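Local coordinates for DUF574 domain-containing protein (Thermobifida fusca, PDB 2QE6) that binds S-adenosylmethionine and is probably a methyltransferase, although the substrate that would receive the methyl group is not known, at residues V198-L202 with P203-K207; A221-P224 with E225-E228. The protein carries 1 engineered substitution. All coordinates share one frame; numbering follows the deposited sequence.

In the fold
Both contacts are local turns leading into helices, and they lie in series: contact 1 (198-207) leaves strand 191-197 and leads into helix 203-216, and contact 2 (221-228) follows that helix and starts helix 224-229. Their centres are about 12 Å apart and they touch. Asp-199 N lies 2.9 Å from Arg-222 O, a probable hydrogen bond, while Thr-200 CG2 packs at 3.7 Å on Pro-224 CG. The S-adenosylmethionine site is not reached directly: the side chain of Asn-61, which binds the cofactor, is about 11 Å from that of Val-198 and about 10 Å from that of Ile-227. Both contacts come after strand 191-197 of the Rossmann-like methyltransferase sheet, on which Ile-227 packs.

Contact 1 of 2, residues V198-L202 with P203-K207; sequences VDTGL and PAQQK. With SO4 (sulfate ion), chain C.
The amide of Gln-205 reaches back from the first turn of helix 203-216 into the loop 198-202 and is bound at both ends. Its OE1 accepts from Thr-200 N at 2.9 Å and from Leu-202 N at 2.9 Å, the two donors coming from opposite faces of the amide plane. NE2 donates to Thr-200 OG1 at 3.0 Å, almost straight and in the amide plane, and also to Gln-263 O; the threonine hydroxyl is further bonded to Tyr-243 OH. Since the Gln-205 chain runs extended beyond CG (chi2 161°), it spans the loop alongside Val-198, whose CG1 lies 3.6 Å from NE2. With CG of Asp-199 trans to the backbone nitrogen (chi1 -176°), its OD1 takes Gly-201 N at 2.8 Å in an Asx turn, and OD2 receives Gln-206 NE2 at 2.9 Å from above the carboxylate plane, the carboxylate and amide planes standing 73° apart. The same NE2 donates to a sulfate ion, probably from the crystallisation liquor. Gln-205 N also donates a hydrogen bond to Leu-202 O. The buried glutamine amide therefore has partners for both oxygen and nitrogen, which fix its orientation and tie the loop to the first turn of helix 203-216.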
loop_
_atom_site.group_PDB
_atom_site.type_symbol
_atom_site.label_atom_id
_atom_site.label_comp_id
_atom_site.label_asym_id
_atom_site.label_seq_id
_atom_site.Cartn_x
_atom_site.Cartn_y
_atom_site.Cartn_z
ATOM N N VAL A 198 -9.069 7.737 -5.662
ATOM C CA VAL A 198 -9.142 8.381 -6.994
ATOM C C VAL A 198 -10.280 9.391 -6.984
ATOM O O VAL A 198 -11.246 9.234 -6.255
ATOM C CB VAL A 198 -9.297 7.333 -8.167
ATOM C CG1 VAL A 198 -10.686 6.701 -8.180
ATOM C CG2 VAL A 198 -8.959 7.985 -9.534
ATOM N N ASP A 199 -10.115 10.475 -7.730
ATOM C CA ASP A 199 -11.196 11.429 -8.009
ATOM C C ASP A 199 -11.534 11.226 -9.489
ATOM O O ASP A 199 -10.775 11.630 -10.371
ATOM C CB ASP A 199 -10.747 12.879 -7.765
ATOM C CG ASP A 199 -11.860 13.903 -7.940
ATOM O OD1 ASP A 199 -12.915 13.567 -8.480
ATOM O OD2 ASP A 199 -11.665 15.067 -7.562
ATOM N N THR A 200 -12.689 10.613 -9.746
ATOM C CA THR A 200 -13.272 10.546 -11.072
ATOM C C THR A 200 -14.635 11.267 -11.026
ATOM O O THR A 200 -15.546 10.932 -11.775
ATOM C CB THR A 200 -13.404 9.095 -11.565
ATOM O OG1 THR A 200 -14.161 8.350 -10.624
ATOM C CG2 THR A 200 -12.014 8.417 -11.732
ATOM N N GLY A 201 -14.779 12.252 -10.132
ATOM C CA GLY A 201 -16.006 13.044 -10.036
ATOM C C GLY A 201 -17.184 12.338 -9.395
ATOM O O GLY A 201 -18.325 12.671 -9.622
ATOM N N LEU A 202 -16.929 11.307 -8.609
ATOM C CA LEU A 202 -18.006 10.673 -7.848
ATOM C C LEU A 202 -18.050 11.272 -6.408
ATOM O O LEU A 202 -17.051 11.409 -5.758
ATOM C CB LEU A 202 -17.811 9.155 -7.820
ATOM C CG LEU A 202 -17.542 8.485 -9.184
ATOM C CD1 LEU A 202 -17.380 6.980 -8.959
ATOM C CD2 LEU A 202 -18.621 8.764 -10.209
ATOM N N PRO A 203 -19.225 11.611 -5.890
ATOM C CA PRO A 203 -19.279 12.457 -4.653
ATOM C C PRO A 203 -18.507 11.936 -3.396
ATOM O O PRO A 203 -17.787 12.727 -2.674
ATOM C CB PRO A 203 -20.786 12.533 -4.381
ATOM C CG PRO A 203 -21.349 11.163 -5.027
ATOM C CD PRO A 203 -20.561 11.161 -6.329
ATOM N N ALA A 204 -18.595 10.623 -3.206
ATOM C CA ALA A 204 -18.004 9.937 -2.070
ATOM C C ALA A 204 -16.501 10.031 -2.050
ATOM O O ALA A 204 -15.899 9.818 -1.008
ATOM C CB ALA A 204 -18.382 8.476 -2.090
ATOM N N GLN A 205 -15.872 10.304 -3.195
ATOM C CA GLN A 205 -14.403 10.230 -3.268
ATOM C C GLN A 205 -13.776 11.374 -2.474
ATOM O O GLN A 205 -12.919 11.148 -1.652
ATOM C CB GLN A 205 -13.939 10.267 -4.724
ATOM C CG GLN A 205 -14.279 8.962 -5.504
ATOM C CD GLN A 205 -14.249 9.112 -7.002
ATOM O OE1 GLN A 205 -14.479 10.206 -7.556
ATOM N NE2 GLN A 205 -14.039 8.007 -7.688
ATOM N N GLN A 206 -14.255 12.584 -2.731
ATOM C CA GLN A 206 -13.759 13.789 -2.061
ATOM C C GLN A 206 -14.274 13.877 -0.604
ATOM O O GLN A 206 -13.590 14.407 0.246
ATOM C CB GLN A 206 -14.107 15.035 -2.835
ATOM C CG GLN A 206 -13.215 15.314 -4.115
ATOM C CD GLN A 206 -11.721 15.641 -3.809
ATOM O OE1 GLN A 206 -11.332 15.895 -2.666
ATOM N NE2 GLN A 206 -10.899 15.649 -4.854
ATOM N N LYS A 207 -15.457 13.330 -0.324
ATOM C CA LYS A 207 -15.963 13.207 1.048
ATOM C C LYS A 207 -15.104 12.241 1.843
ATOM O O LYS A 207 -14.756 12.506 2.970
ATOM C CB LYS A 207 -17.416 12.748 1.043
ATOM C CG LYS A 207 -18.126 12.954 2.351
ATOM C CD LYS A 207 -19.646 12.740 2.176
ATOM C CE LYS A 207 -20.415 13.206 3.372
ATOM N NZ LYS A 207 -21.870 13.089 3.107
HETATM S S SO4 C . -7.978 18.515 -4.422
HETATM O O1 SO4 C . -8.430 19.102 -3.151
HETATM O O2 SO4 C . -6.512 18.673 -4.483
HETATM O O3 SO4 C . -8.257 17.049 -4.496
HETATM O O4 SO4 C . -8.650 19.259 -5.519
HETATM O O HOH W 1 -15.742 13.356 -5.189
#

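Contact 2 of 2, residues A221-P224 with E225-E228; sequences ARTP and EEIE
Thr-223 OG1 accepts from Glu-226 N at 3.1 Å, capping the amino end of helix 224-229 from the N-cap position. The hydroxyl sits between the backbone nitrogen and the carbonyl carbon (chi1 68°), which turns it over the first helical turn, where Glu-226 CG also approaches to 3.4 Å. Without the hydroxyl, as with an alanine here, Glu-226 N would probably lose its side-chain cap. The backbone continues the turn: Ile-227 N binds Thr-223 O at 3.0 Å, and Glu-228 N binds Pro-224 O at 3.0 Å. Glu-225, bent at chi2 (68°), folds its carboxylate back beside the proline ring, placing OE1 3.6 Å from Pro-224 CD. Arg-222 CB meets Ile-227 CG1 at 3.8 Å and Glu-226 CB at 3.9 Å. The extended arginine carries its guanidinium away from the cap, where NH2 donates to Leu-170 O. Outward from this turn, Pro-224 lies against Val-198, and the loop residue Ala-221 touches Gln-206 and Ala-209 of helix 203-216, while the short helix itself packs through Ile-227 on Ser-196 of strand 191-197 and Val-241 of strand 235-243.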
loop_
_atom_site.group_PDB
_atom_site.type_symbol
_atom_site.label_atom_id
_atom_site.label_comp_id
_atom_site.label_asym_id
_atom_site.label_seq_id
_atom_site.Cartn_x
_atom_site.Cartn_y
_atom_site.Cartn_z
ATOM N N ALA A 221 -7.474 12.658 -2.708
ATOM C CA ALA A 221 -7.979 11.887 -3.848
ATOM C C ALA A 221 -7.383 12.472 -5.136
ATOM O O ALA A 221 -7.575 13.657 -5.437
ATOM C CB ALA A 221 -9.533 11.930 -3.876
ATOM N N ARG A 222 -6.676 11.659 -5.907
ATOM C CA ARG A 222 -6.010 12.158 -7.130
ATOM C C ARG A 222 -6.759 11.679 -8.361
ATOM O O ARG A 222 -7.265 10.572 -8.379
ATOM C CB ARG A 222 -4.526 11.747 -7.179
ATOM C CG ARG A 222 -3.689 12.540 -6.230
ATOM C CD ARG A 222 -2.167 12.324 -6.319
ATOM N NE ARG A 222 -1.508 13.365 -5.507
ATOM C CZ ARG A 222 -1.194 13.296 -4.211
ATOM N NH1 ARG A 222 -1.326 12.166 -3.504
ATOM N NH2 ARG A 222 -0.664 14.362 -3.633
ATOM N N THR A 223 -6.879 12.526 -9.363
ATOM C CA THR A 223 -7.438 12.085 -10.640
ATOM C C THR A 223 -6.619 10.945 -11.256
ATOM O O THR A 223 -5.469 10.763 -10.909
ATOM C CB THR A 223 -7.491 13.200 -11.655
ATOM O OG1 THR A 223 -6.155 13.552 -12.019
ATOM C CG2 THR A 223 -8.228 14.427 -11.104
ATOM N N PRO A 224 -7.206 10.172 -12.183
ATOM C CA PRO A 224 -6.391 9.152 -12.875
ATOM C C PRO A 224 -5.108 9.692 -13.504
ATOM O O PRO A 224 -4.090 9.038 -13.434
ATOM C CB PRO A 224 -7.349 8.607 -13.929
ATOM C CG PRO A 224 -8.705 8.827 -13.322
ATOM C CD PRO A 224 -8.616 10.112 -12.614
ATOM N N GLU A 225 -5.157 10.885 -14.073
ATOM C CA GLU A 225 -3.997 11.475 -14.712
ATOM C C GLU A 225 -2.941 11.870 -13.675
ATOM O O GLU A 225 -1.745 11.723 -13.914
ATOM C CB GLU A 225 -4.427 12.699 -15.503
ATOM C CG GLU A 225 -5.413 12.401 -16.684
ATOM C CD GLU A 225 -6.872 11.921 -16.313
ATOM O OE1 GLU A 225 -7.451 12.247 -15.235
ATOM O OE2 GLU A 225 -7.457 11.189 -17.155
ATOM N N GLU A 226 -3.380 12.391 -12.526
ATOM C CA GLU A 226 -2.469 12.736 -11.422
ATOM C C GLU A 226 -1.803 11.497 -10.803
ATOM O O GLU A 226 -0.622 11.531 -10.451
ATOM C CB GLU A 226 -3.189 13.570 -10.369
ATOM C CG GLU A 226 -3.363 15.008 -10.816
ATOM C CD GLU A 226 -2.005 15.735 -10.899
ATOM O OE1 GLU A 226 -1.381 15.884 -9.809
ATOM O OE2 GLU A 226 -1.557 16.121 -12.038
ATOM N N ILE A 227 -2.533 10.396 -10.741
ATOM C CA ILE A 227 -1.944 9.132 -10.306
ATOM C C ILE A 227 -0.881 8.683 -11.321
ATOM O O ILE A 227 0.264 8.388 -10.940
ATOM C CB ILE A 227 -3.027 8.034 -10.103
ATOM C CG1 ILE A 227 -3.966 8.441 -8.964
ATOM C CG2 ILE A 227 -2.376 6.704 -9.860
ATOM C CD1 ILE A 227 -5.243 7.632 -8.825
ATOM N N GLU A 228 -1.256 8.649 -12.603
ATOM C CA GLU A 228 -0.348 8.203 -13.664
ATOM C C GLU A 228 0.924 9.016 -13.657
ATOM O O GLU A 228 2.001 8.484 -13.843
ATOM C CB GLU A 228 -0.968 8.332 -15.046
ATOM C CG GLU A 228 -2.142 7.395 -15.348
ATOM C CD GLU A 228 -2.765 7.658 -16.742
ATOM O OE1 GLU A 228 -1.979 8.069 -17.639
ATOM O OE2 GLU A 228 -4.002 7.450 -16.918
#